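PDB 2MCM: macromomycin from Streptomyces macromomyceticus, which binds without covalent attachment the cytotoxic chromophore of the antibiotic auromomycin, a weak DNA intercalator that causes single- and double-strand breaks. Local coordinates for residues T29-G34 / V54-A59. Sequence-based numbering, arbitrary orientation.
Sequences TVYHVG and VTADAA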
loop_
_atom_site.group_PDB
_atom_site.type_symbol
_atom_site.label_atom_id
_atom_site.label_comp_id
_atom_site.label_asym_id
_atom_site.label_seq_id
_atom_site.Cartn_x
_atom_site.Cartn_y
_atom_site.Cartn_z
ATOM N N THR A 29 15.118 0.479 -8.393
ATOM C CA THR A 29 13.962 -0.364 -8.657
ATOM C C THR A 29 12.672 0.482 -8.389
ATOM O O THR A 29 12.709 1.265 -7.460
ATOM C CB THR A 29 13.988 -1.587 -7.643
ATOM O OG1 THR A 29 15.182 -2.316 -8.042
ATOM C CG2 THR A 29 12.727 -2.423 -7.753
ATOM N N VAL A 30 11.689 0.199 -9.198
ATOM C CA VAL A 30 10.396 0.856 -9.062
ATOM C C VAL A 30 9.556 0.056 -8.081
ATOM O O VAL A 30 9.403 -1.170 -8.294
ATOM C CB VAL A 30 9.663 0.920 -10.438
ATOM C CG1 VAL A 30 8.268 1.539 -10.232
ATOM C CG2 VAL A 30 10.484 1.693 -11.469
ATOM N N TYR A 31 9.022 0.703 -7.051
ATOM C CA TYR A 31 8.111 0.081 -6.106
ATOM C C TYR A 31 6.713 0.660 -6.258
ATOM O O TYR A 31 6.577 1.916 -6.455
ATOM C CB TYR A 31 8.628 0.312 -4.667
ATOM C CG TYR A 31 9.937 -0.432 -4.432
ATOM C CD1 TYR A 31 11.150 0.100 -4.782
ATOM C CD2 TYR A 31 9.862 -1.750 -3.927
ATOM C CE1 TYR A 31 12.390 -0.573 -4.618
ATOM C CE2 TYR A 31 11.068 -2.421 -3.688
ATOM C CZ TYR A 31 12.248 -1.868 -4.064
ATOM O OH TYR A 31 13.472 -2.524 -3.905
ATOM N N HIS A 32 5.694 -0.124 -6.247
ATOM C CA HIS A 32 4.289 0.257 -6.320
ATOM C C HIS A 32 3.809 0.470 -4.903
ATOM O O HIS A 32 3.815 -0.461 -4.085
ATOM C CB HIS A 32 3.429 -0.861 -6.976
ATOM C CG HIS A 32 4.069 -1.336 -8.254
ATOM N ND1 HIS A 32 4.268 -0.498 -9.332
ATOM C CD2 HIS A 32 4.593 -2.532 -8.594
ATOM C CE1 HIS A 32 4.919 -1.200 -10.305
ATOM N NE2 HIS A 32 5.074 -2.463 -9.886
ATOM N N VAL A 33 3.410 1.678 -4.551
ATOM C CA VAL A 33 2.919 2.079 -3.210
ATOM C C VAL A 33 1.446 2.022 -3.173
ATOM O O VAL A 33 0.755 2.553 -4.161
ATOM C CB VAL A 33 3.440 3.512 -2.927
ATOM C CG1 VAL A 33 2.947 3.937 -1.533
ATOM C CG2 VAL A 33 4.953 3.602 -2.988
ATOM N N GLY A 34 0.750 1.376 -2.249
ATOM C CA GLY A 34 -0.723 1.355 -2.327
ATOM C C GLY A 34 -1.370 0.859 -1.049
ATOM O O GLY A 34 -0.680 0.393 -0.114
ATOM N N VAL A 54 7.175 4.776 -7.219
ATOM C CA VAL A 54 8.305 5.558 -6.849
ATOM C C VAL A 54 9.589 4.736 -7.036
ATOM O O VAL A 54 9.474 3.519 -6.726
ATOM C CB VAL A 54 8.216 6.080 -5.388
ATOM C CG1 VAL A 54 9.348 7.020 -5.034
ATOM C CG2 VAL A 54 6.866 6.781 -5.192
ATOM N N THR A 55 10.609 5.267 -7.567
ATOM C CA THR A 55 11.912 4.546 -7.717
ATOM C C THR A 55 12.728 4.805 -6.520
ATOM O O THR A 55 12.970 5.917 -5.978
ATOM C CB THR A 55 12.604 5.138 -9.018
ATOM O OG1 THR A 55 11.713 4.915 -10.095
ATOM C CG2 THR A 55 13.961 4.422 -9.245
ATOM N N ALA A 56 13.291 3.740 -5.892
ATOM C CA ALA A 56 14.122 3.918 -4.703
ATOM C C ALA A 56 15.412 4.667 -5.116
ATOM O O ALA A 56 15.957 4.429 -6.213
ATOM C CB ALA A 56 14.503 2.554 -4.145
ATOM N N ASP A 57 15.876 5.463 -4.200
ATOM C CA ASP A 57 17.076 6.301 -4.459
ATOM C C ASP A 57 18.360 5.557 -4.148
ATOM O O ASP A 57 18.333 4.370 -3.784
ATOM C CB ASP A 57 16.876 7.611 -3.680
ATOM C CG ASP A 57 16.991 7.470 -2.217
ATOM O OD1 ASP A 57 17.483 6.481 -1.579
ATOM O OD2 ASP A 57 16.518 8.488 -1.551
ATOM N N ALA A 58 19.507 6.232 -4.304
ATOM C CA ALA A 58 20.824 5.613 -4.078
ATOM C C ALA A 58 21.000 5.113 -2.680
ATOM O O ALA A 58 21.881 4.174 -2.534
ATOM C CB ALA A 58 21.966 6.525 -4.520
ATOM N N ALA A 59 20.280 5.575 -1.699
ATOM C CA ALA A 59 20.317 5.136 -0.322
ATOM C C ALA A 59 19.304 4.011 0.004
ATOM O O ALA A 59 19.230 3.547 1.169
ATOM C CB ALA A 59 20.066 6.332 0.636
#
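Y31 and V54 form an antiparallel hydrogen-bonded pair where the start of strand 30-40 runs beside the end of strand 52-55. Y31 N donates to V54 O at 2.9 Å, nearly straight at 173°. V54 N returns a bond to Y31 O at 3.0 Å. The next pair, V30 with T55, is non-hydrogen-bonded, and the two CA atoms lie 4.2 Å apart. Beyond the strand end, A56 N still donates to T29 O at 3.0 Å. T55 CA also approaches T29 O, in a CH-O contact of 3.4 Å.

Side chains alternate between the two faces. V30 and T55 share the more exposed one. CG2 of V30 and OG1 of T55 meet at 3.7 Å; each is anti to its own carbonyl carbon, and the two side chains cross at a slant. Y31 and V54 point to the other face. The Y31 ring, with CG anti to the carbonyl carbon (chi1 -67°), leans along the backbone toward A56. Its CE1 reaches A56 CB at 3.8 Å, an oblique approach. V33 CG2 touches V54 CG2 more loosely, at 4.3 Å. Y31 and V54 also pack on I62 of strand 62-68. The buried ring is tethered at its far end, where Y31 OH hydrogen-bonds E103 OE1 and T26 N.

After A56 the chain turns away, and D57 OD1 accepts from A59 N in an Asx turn. The pairing joins a short strand to a long central one in the larger sheet of the immunoglobulin-like beta-sandwich of the neocarzinostatin family, with Y31 and V54 facing the three-stranded sheet.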